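Local atomic coordinates of Cap5O (Staphylococcus aureus, PDB entry 3OJO), a protein that catalyses the NAD-dependent oxidation of UDP-N-acetyl-mannosamine in capsular polysaccharide biosynthesis. Residues P161-P166 / L216-Y221; T220-N225 / L323-D328. All blocks are in the same frame, centred on the assembly; numbering follows the deposited sequence.

Interaction 1 of 2, residues P161-P166 / L216-Y221; sequences PERVLP and LMENTY. With PDC (pyridine-2,6-dicarboxylic acid), chain L; PDC (pyridine-2,6-dicarboxylic acid), chain K; NAD (nicotinamide-adenine-dinucleotide), chain J.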
loop_
_atom_site.group_PDB
_atom_site.type_symbol
_atom_site.label_atom_id
_atom_site.label_comp_id
_atom_site.label_asym_id
_atom_site.label_seq_id
_atom_site.Cartn_x
_atom_site.Cartn_y
_atom_site.Cartn_z
ATOM N N PRO B 161 -13.316 17.122 -8.194
ATOM C CA PRO B 161 -13.898 16.053 -7.379
ATOM C C PRO B 161 -14.413 16.526 -6.030
ATOM O O PRO B 161 -13.708 17.143 -5.232
ATOM C CB PRO B 161 -12.773 15.016 -7.248
ATOM C CG PRO B 161 -11.711 15.448 -8.151
ATOM C CD PRO B 161 -11.875 16.907 -8.409
ATOM N N GLU B 162 -15.686 16.252 -5.814
ATOM C CA GLU B 162 -16.354 16.653 -4.598
ATOM C C GLU B 162 -16.479 15.507 -3.604
ATOM O O GLU B 162 -16.930 14.408 -3.947
ATOM C CB GLU B 162 -17.696 17.338 -4.908
ATOM C CG GLU B 162 -18.227 18.204 -3.789
ATOM C CD GLU B 162 -17.378 19.395 -3.426
ATOM O OE1 GLU B 162 -17.759 20.527 -3.804
ATOM O OE2 GLU B 162 -16.384 19.209 -2.686
ATOM N N ARG B 163 -16.048 15.772 -2.376
ATOM C CA ARG B 163 -16.080 14.803 -1.298
ATOM C C ARG B 163 -16.507 15.556 -0.061
ATOM O O ARG B 163 -15.812 16.483 0.365
ATOM C CB ARG B 163 -14.700 14.153 -1.139
ATOM C CG ARG B 163 -14.659 13.037 -0.106
ATOM C CD ARG B 163 -13.335 12.295 -0.111
ATOM N NE ARG B 163 -12.188 13.190 0.066
ATOM C CZ ARG B 163 -10.973 12.964 -0.424
ATOM N NH1 ARG B 163 -10.723 11.856 -1.117
ATOM N NH2 ARG B 163 -9.998 13.838 -0.219
ATOM N N VAL B 164 -17.688 15.206 0.468
ATOM C CA VAL B 164 -18.307 15.857 1.643
ATOM C C VAL B 164 -18.142 15.053 2.921
ATOM O O VAL B 164 -18.284 13.822 2.910
ATOM C CB VAL B 164 -19.794 16.316 1.445
ATOM C CG1 VAL B 164 -19.926 17.354 0.343
ATOM C CG2 VAL B 164 -20.753 15.144 1.225
ATOM N N LEU B 165 -17.878 15.776 4.027
ATOM C CA LEU B 165 -17.750 15.231 5.374
ATOM C C LEU B 165 -19.122 15.344 6.038
ATOM O O LEU B 165 -19.524 16.463 6.382
ATOM C CB LEU B 165 -16.722 16.045 6.192
ATOM C CG LEU B 165 -16.061 15.365 7.394
ATOM C CD1 LEU B 165 -14.665 15.893 7.589
ATOM C CD2 LEU B 165 -16.871 15.565 8.683
ATOM N N PRO B 166 -19.858 14.229 6.243
ATOM C CA PRO B 166 -21.169 14.335 6.916
ATOM C C PRO B 166 -21.060 14.862 8.354
ATOM O O PRO B 166 -20.109 14.552 9.074
ATOM C CB PRO B 166 -21.730 12.919 6.847
ATOM C CG PRO B 166 -20.925 12.242 5.764
ATOM C CD PRO B 166 -19.558 12.838 5.869
ATOM N N LEU B 216 -8.799 8.564 -7.888
ATOM C CA LEU B 216 -8.970 7.150 -8.056
ATOM C C LEU B 216 -7.789 6.361 -7.510
ATOM O O LEU B 216 -8.005 5.252 -7.005
ATOM C CB LEU B 216 -9.326 6.831 -9.514
ATOM C CG LEU B 216 -10.714 7.371 -9.986
ATOM C CD1 LEU B 216 -11.163 6.701 -11.271
ATOM C CD2 LEU B 216 -11.805 7.170 -8.918
ATOM N N MET B 217 -6.553 6.935 -7.598
ATOM C CA MET B 217 -5.327 6.388 -7.016
ATOM C C MET B 217 -5.417 6.354 -5.481
ATOM O O MET B 217 -4.847 5.466 -4.857
ATOM C CB MET B 217 -4.122 7.209 -7.423
ATOM C CG MET B 217 -3.444 6.657 -8.618
ATOM S SD MET B 217 -1.939 7.556 -9.136
ATOM C CE MET B 217 -1.192 7.929 -7.594
ATOM N N GLU B 218 -6.110 7.342 -4.882
ATOM C CA GLU B 218 -6.373 7.443 -3.444
ATOM C C GLU B 218 -7.210 6.232 -3.030
ATOM O O GLU B 218 -6.861 5.526 -2.083
ATOM C CB GLU B 218 -7.150 8.740 -3.126
ATOM C CG GLU B 218 -6.297 10.006 -3.101
ATOM C CD GLU B 218 -7.044 11.312 -2.861
ATOM O OE1 GLU B 218 -6.455 12.393 -3.096
ATOM O OE2 GLU B 218 -8.216 11.260 -2.428
ATOM N N ASN B 219 -8.279 5.956 -3.800
ATOM C CA ASN B 219 -9.190 4.852 -3.583
ATOM C C ASN B 219 -8.510 3.494 -3.728
ATOM O O ASN B 219 -8.832 2.562 -2.983
ATOM C CB ASN B 219 -10.371 4.970 -4.537
ATOM C CG ASN B 219 -11.341 6.073 -4.198
ATOM O OD1 ASN B 219 -11.138 6.841 -3.264
ATOM N ND2 ASN B 219 -12.422 6.189 -4.974
ATOM N N THR B 220 -7.612 3.387 -4.710
ATOM C CA THR B 220 -6.820 2.221 -5.099
ATOM C C THR B 220 -5.736 1.888 -4.062
ATOM O O THR B 220 -5.610 0.719 -3.677
ATOM C CB THR B 220 -6.274 2.462 -6.495
ATOM O OG1 THR B 220 -7.390 2.609 -7.371
ATOM C CG2 THR B 220 -5.409 1.345 -6.974
ATOM N N TYR B 221 -4.972 2.905 -3.598
ATOM C CA TYR B 221 -3.978 2.710 -2.556
ATOM C C TYR B 221 -4.666 2.111 -1.351
ATOM O O TYR B 221 -4.163 1.166 -0.753
ATOM C CB TYR B 221 -3.277 4.030 -2.163
ATOM C CG TYR B 221 -2.415 3.908 -0.919
ATOM C CD1 TYR B 221 -1.120 3.405 -0.989
ATOM C CD2 TYR B 221 -2.906 4.271 0.330
ATOM C CE1 TYR B 221 -0.329 3.284 0.161
ATOM C CE2 TYR B 221 -2.131 4.155 1.476
ATOM C CZ TYR B 221 -0.850 3.642 1.394
ATOM O OH TYR B 221 -0.094 3.524 2.532
HETATM N N1 PDC L . -10.308 8.070 1.829
HETATM C C2 PDC L . -9.281 7.450 2.420
HETATM C C3 PDC L . -8.274 6.956 1.593
HETATM C C4 PDC L . -8.465 7.107 0.194
HETATM C C5 PDC L . -9.583 7.779 -0.329
HETATM C C6 PDC L . -10.494 8.269 0.562
HETATM C C7 PDC L . -9.316 7.389 3.917
HETATM O O1 PDC L . -8.411 6.874 4.546
HETATM O O2 PDC L . -10.395 7.949 4.551
HETATM C C8 PDC L . -11.716 9.026 0.234
HETATM O O3 PDC L . -12.017 9.323 -0.923
HETATM O O4 PDC L . -12.497 9.410 1.268
HETATM N N1 PDC K . -13.817 10.653 3.609
HETATM C C2 PDC K . -12.934 11.663 3.470
HETATM C C3 PDC K . -13.326 13.007 3.275
HETATM C C4 PDC K . -14.686 13.282 3.291
HETATM C C5 PDC K . -15.591 12.210 3.423
HETATM C C6 PDC K . -15.119 10.904 3.582
HETATM C C7 PDC K . -11.525 11.358 3.503
HETATM O O1 PDC K . -11.237 10.158 3.664
HETATM O O2 PDC K . -10.664 12.432 3.354
HETATM C C8 PDC K . -16.065 9.798 3.721
HETATM O O3 PDC K . -17.259 9.959 3.700
HETATM O O4 PDC K . -15.607 8.575 3.862
HETATM P PA NAD J . -26.858 10.892 -4.124
HETATM O O1A NAD J . -27.466 9.612 -4.542
HETATM O O2A NAD J . -27.126 11.188 -2.701
HETATM O O5B NAD J . -27.452 12.067 -5.047
HETATM C C5B NAD J . -27.593 11.922 -6.435
HETATM C C4B NAD J . -28.830 12.685 -6.846
HETATM O O4B NAD J . -28.764 12.971 -8.227
HETATM C C3B NAD J . -30.129 11.913 -6.582
HETATM O O3B NAD J . -31.072 12.779 -5.960
HETATM C C2B NAD J . -30.622 11.599 -7.990
HETATM O O2B NAD J . -32.029 11.520 -8.094
HETATM C C1B NAD J . -30.044 12.746 -8.801
HETATM N N9A NAD J . -29.912 12.379 -10.219
HETATM C C8A NAD J . -29.512 11.156 -10.710
HETATM N N7A NAD J . -29.404 11.242 -12.055
HETATM C C5A NAD J . -29.740 12.503 -12.420
HETATM C C6A NAD J . -29.820 13.120 -13.670
HETATM N N6A NAD J . -29.517 12.404 -14.758
HETATM N N1A NAD J . -30.199 14.458 -13.747
HETATM C C2A NAD J . -30.483 15.177 -12.597
HETATM N N3A NAD J . -30.406 14.559 -11.364
HETATM C C4A NAD J . -30.041 13.244 -11.276
HETATM O O3 NAD J . -25.275 10.845 -4.464
HETATM P PN NAD J . -24.182 11.782 -3.756
HETATM O O1N NAD J . -23.815 11.147 -2.465
HETATM O O2N NAD J . -24.635 13.195 -3.796
HETATM O O5D NAD J . -22.917 11.611 -4.698
HETATM C C5D NAD J . -23.028 11.658 -6.097
HETATM C C4D NAD J . -21.690 11.215 -6.681
HETATM O O4D NAD J . -20.655 12.088 -6.255
HETATM C C3D NAD J . -21.213 9.850 -6.185
HETATM O O3D NAD J . -21.859 8.718 -6.737
HETATM C C2D NAD J . -19.756 9.937 -6.568
HETATM O O2D NAD J . -19.660 9.939 -7.969
HETATM C C1D NAD J . -19.439 11.362 -6.146
HETATM N N1N NAD J . -18.903 11.299 -4.766
HETATM C C2N NAD J . -19.700 11.483 -3.659
HETATM C C3N NAD J . -19.144 11.377 -2.375
HETATM C C7N NAD J . -19.846 11.984 -1.192
HETATM O O7N NAD J . -19.071 12.751 -0.290
HETATM N N7N NAD J . -21.154 11.768 -1.005
HETATM C C4N NAD J . -17.788 11.050 -2.229
HETATM C C5N NAD J . -16.994 10.827 -3.352
HETATM C C6N NAD J . -17.579 10.941 -4.615
#
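R163 and E218 span the ligand-filled cleft between the loop 161-166, which follows strand 156-159, and the long helix 208-238. The backbones stay well apart, the nearest CA atoms being those of R163 and N219 at 12.3 Å, and the two long charged side chains cover the distance. R163 leaves the loop with CG anti to the backbone N (chi1 -175°), then turns about its CG-CD bond, which brings NH1 to the helix. E218 extends beyond CG to meet it. The resulting salt bridge is also a nearly straight hydrogen bond, R163 NH1 to E218 OE2 at 2.9 Å and 170°, with the oxygen in the guanidinium plane and the carboxylate turned only 30° from it. A second acceptor, O3 of PDC chain L, lies 2.9 Å from the same R163 NH1, so one nitrogen is gripped by a buried glutamate and by a ligand carboxylate. PDC chain K packs against the arginine stem, its ring atom C4 sitting 3.4 Å from R163 CG, while its O2 lies over one face of the guanidinium near the rim. On the helix, N219 directs ND2 to the backbone O of C269, the residue joined by a disulfide to C103, and E218 CB lies 3.8 Å from C5 of PDC chain L. The loop also reads the cofactor: V164 N donates to the carboxamide O7N of NAD at 2.9 Å, and V164 CG2 rests against the same oxygen. A loop at the carboxyl end of a Rossmann strand thus holds the nicotinamide through its backbone and the central-domain helix through its arginine, as suits the interdomain cleft of a UDP-sugar dehydrogenase.

Interaction 2 of 2, residues T220-N225 / L323-D328; sequences TYRDVN and LTYKGD. With PDC (pyridine-2,6-dicarboxylic acid), chain L; PDC (pyridine-2,6-dicarboxylic acid), chain I.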
loop_
_atom_site.group_PDB
_atom_site.type_symbol
_atom_site.label_atom_id
_atom_site.label_comp_id
_atom_site.label_asym_id
_atom_site.label_seq_id
_atom_site.Cartn_x
_atom_site.Cartn_y
_atom_site.Cartn_z
ATOM N N THR B 220 -7.612 3.387 -4.710
ATOM C CA THR B 220 -6.820 2.221 -5.099
ATOM C C THR B 220 -5.736 1.888 -4.062
ATOM O O THR B 220 -5.610 0.719 -3.677
ATOM C CB THR B 220 -6.274 2.462 -6.495
ATOM O OG1 THR B 220 -7.390 2.609 -7.371
ATOM C CG2 THR B 220 -5.409 1.345 -6.974
ATOM N N TYR B 221 -4.972 2.905 -3.598
ATOM C CA TYR B 221 -3.978 2.710 -2.556
ATOM C C TYR B 221 -4.666 2.111 -1.351
ATOM O O TYR B 221 -4.163 1.166 -0.753
ATOM C CB TYR B 221 -3.277 4.030 -2.163
ATOM C CG TYR B 221 -2.415 3.908 -0.919
ATOM C CD1 TYR B 221 -1.120 3.405 -0.989
ATOM C CD2 TYR B 221 -2.906 4.271 0.330
ATOM C CE1 TYR B 221 -0.329 3.284 0.161
ATOM C CE2 TYR B 221 -2.131 4.155 1.476
ATOM C CZ TYR B 221 -0.850 3.642 1.394
ATOM O OH TYR B 221 -0.094 3.524 2.532
ATOM N N ARG B 222 -5.834 2.661 -1.010
ATOM C CA ARG B 222 -6.634 2.207 0.122
ATOM C C ARG B 222 -7.181 0.781 -0.074
ATOM O O ARG B 222 -7.151 0.020 0.870
ATOM C CB ARG B 222 -7.732 3.237 0.432
ATOM C CG ARG B 222 -8.624 2.837 1.595
ATOM C CD ARG B 222 -9.765 3.801 1.849
ATOM N NE ARG B 222 -10.760 3.225 2.760
ATOM C CZ ARG B 222 -10.603 3.057 4.077
ATOM N NH1 ARG B 222 -9.468 3.420 4.673
ATOM N NH2 ARG B 222 -11.569 2.507 4.801
ATOM N N ASP B 223 -7.637 0.413 -1.287
ATOM C CA ASP B 223 -8.217 -0.901 -1.551
ATOM C C ASP B 223 -7.183 -2.011 -1.551
ATOM O O ASP B 223 -7.413 -3.039 -0.929
ATOM C CB ASP B 223 -9.053 -0.890 -2.853
ATOM C CG ASP B 223 -9.984 -2.082 -3.016
ATOM O OD1 ASP B 223 -11.018 -2.123 -2.338
ATOM O OD2 ASP B 223 -9.685 -2.958 -3.837
ATOM N N VAL B 224 -6.046 -1.796 -2.238
ATOM C CA VAL B 224 -4.928 -2.716 -2.349
ATOM C C VAL B 224 -4.324 -2.968 -0.942
ATOM O O VAL B 224 -3.962 -4.115 -0.608
ATOM C CB VAL B 224 -3.887 -2.189 -3.381
ATOM C CG1 VAL B 224 -2.591 -3.011 -3.333
ATOM C CG2 VAL B 224 -4.452 -2.167 -4.820
ATOM N N ASN B 225 -4.229 -1.893 -0.120
ATOM C CA ASN B 225 -3.680 -1.993 1.227
ATOM C C ASN B 225 -4.605 -2.724 2.221
ATOM O O ASN B 225 -4.130 -3.483 3.081
ATOM C CB ASN B 225 -3.184 -0.653 1.719
ATOM C CG ASN B 225 -1.795 -0.388 1.233
ATOM O OD1 ASN B 225 -1.583 0.270 0.217
ATOM N ND2 ASN B 225 -0.826 -1.014 1.866
ATOM N N LEU B 323 -25.005 -2.880 9.329
ATOM C CA LEU B 323 -25.295 -3.297 7.952
ATOM C C LEU B 323 -24.682 -2.318 6.917
ATOM O O LEU B 323 -24.869 -2.491 5.713
ATOM C CB LEU B 323 -26.807 -3.411 7.736
ATOM C CG LEU B 323 -27.600 -4.562 8.381
ATOM C CD1 LEU B 323 -29.049 -4.416 8.037
ATOM C CD2 LEU B 323 -27.196 -5.892 7.830
ATOM N N THR B 324 -23.914 -1.332 7.393
ATOM C CA THR B 324 -23.285 -0.300 6.563
ATOM C C THR B 324 -21.782 -0.507 6.399
ATOM O O THR B 324 -21.157 -1.107 7.277
ATOM C CB THR B 324 -23.540 1.090 7.189
ATOM O OG1 THR B 324 -22.922 1.154 8.480
ATOM C CG2 THR B 324 -25.023 1.434 7.279
ATOM N N TYR B 325 -21.184 0.050 5.315
ATOM C CA TYR B 325 -19.730 -0.030 5.131
ATOM C C TYR B 325 -19.044 0.900 6.114
ATOM O O TYR B 325 -18.238 0.443 6.918
ATOM C CB TYR B 325 -19.292 0.247 3.677
ATOM C CG TYR B 325 -17.782 0.364 3.488
ATOM C CD1 TYR B 325 -16.930 -0.699 3.800
ATOM C CD2 TYR B 325 -17.211 1.521 2.958
ATOM C CE1 TYR B 325 -15.546 -0.599 3.623
ATOM C CE2 TYR B 325 -15.829 1.632 2.779
ATOM C CZ TYR B 325 -15.000 0.564 3.101
ATOM O OH TYR B 325 -13.639 0.662 2.902
ATOM N N LYS B 326 -19.391 2.184 6.084
ATOM C CA LYS B 326 -18.780 3.123 7.000
ATOM C C LYS B 326 -19.606 3.192 8.279
ATOM O O LYS B 326 -20.804 2.897 8.262
ATOM C CB LYS B 326 -18.601 4.512 6.345
ATOM C CG LYS B 326 -17.820 4.472 5.038
ATOM C CD LYS B 326 -17.606 5.842 4.433
ATOM C CE LYS B 326 -17.152 5.740 2.992
ATOM N NZ LYS B 326 -18.256 5.328 2.077
ATOM N N GLY B 327 -18.947 3.548 9.373
ATOM C CA GLY B 327 -19.593 3.732 10.659
ATOM C C GLY B 327 -20.297 5.072 10.756
ATOM O O GLY B 327 -19.866 6.042 10.137
ATOM N N ASP B 328 -21.406 5.118 11.501
ATOM C CA ASP B 328 -22.245 6.289 11.768
ATOM C C ASP B 328 -22.856 6.938 10.514
ATOM O O ASP B 328 -23.180 8.129 10.512
ATOM C CB ASP B 328 -21.521 7.298 12.680
ATOM C CG ASP B 328 -20.900 6.673 13.914
ATOM O OD1 ASP B 328 -19.697 6.886 14.140
ATOM O OD2 ASP B 328 -21.628 6.000 14.669
HETATM N N1 PDC L . -10.308 8.070 1.829
HETATM C C2 PDC L . -9.281 7.450 2.420
HETATM C C3 PDC L . -8.274 6.956 1.593
HETATM C C4 PDC L . -8.465 7.107 0.194
HETATM C C5 PDC L . -9.583 7.779 -0.329
HETATM C C6 PDC L . -10.494 8.269 0.562
HETATM C C7 PDC L . -9.316 7.389 3.917
HETATM O O1 PDC L . -8.411 6.874 4.546
HETATM O O2 PDC L . -10.395 7.949 4.551
HETATM C C8 PDC L . -11.716 9.026 0.234
HETATM O O3 PDC L . -12.017 9.323 -0.923
HETATM O O4 PDC L . -12.497 9.410 1.268
HETATM N N1 PDC I . -12.868 8.209 5.451
HETATM C C2 PDC I . -13.172 6.933 5.027
HETATM C C3 PDC I . -13.471 5.864 5.935
HETATM C C4 PDC I . -13.436 6.162 7.307
HETATM C C5 PDC I . -13.140 7.495 7.694
HETATM C C6 PDC I . -12.852 8.530 6.752
HETATM C C7 PDC I . -13.176 6.674 3.596
HETATM O O1 PDC I . -13.461 5.568 3.115
HETATM O O2 PDC I . -12.910 7.750 2.857
HETATM C C8 PDC I . -12.485 9.920 7.237
HETATM O O3 PDC I . -12.446 10.237 8.397
HETATM O O4 PDC I . -12.182 10.927 6.431
#
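R222 and Y325 approach each other from opposite directions, one from helix 208-238 of the central domain and the other from the loop after strand 317-321 in the parallel, Rossmann-like sheet of the UDP-binding domain. The closer packing lies along the arginine stem. R222 is stretched out from CG to NE, its CG pointing directly away from the backbone N (chi1 180°), and its CD lies 3.5 Å from C3 of PDC chain L. The helix itself lies at the dimer interface, where V224 packs on V224 of the second subunit and N225 hydrogen-bonds to N225 there. D223 is fixed in its own chain by a salt bridge to R101.

The direct junction between helix and loop is loose by comparison. The CA atoms of R222 and K326, the nearest pair, are 14.0 Å apart, and only 58 Å² is buried between the segments. The tyrosine hydroxyl comes to the edge of the guanidinium, near its plane, with the two flat groups 63° apart. PDC chain I places O1 over one guanidinium face and also lies beside K326, which like R222 is partly exposed. The loop itself is braced by T324 OG1 donating to K326 O at 2.8 Å. Between the two segments, R222 NH2 gives Y325 OH one weak hydrogen bond of 3.4 Å.

From the N terminus, the chain lays down the first six strands of the NAD-binding sheet before loop 161-166; interaction 1 closes a loop over the next 49 residues, which add the last two strands, and brings that domain to helix 208-238. Interaction 2 starts on the same helix, overlapping the first contact at T220 and Y221, and spans another 97 residues to loop 323-328 of the UDP-binding domain. The two closures therefore follow one another along the chain, neither nested nor interlaced beyond that shared pair, with centres 11 Å apart. The helix is the common element: it is tied to one terminal domain by each contact, both meet PDC chain L in the cleft, and both adjoin the second subunit.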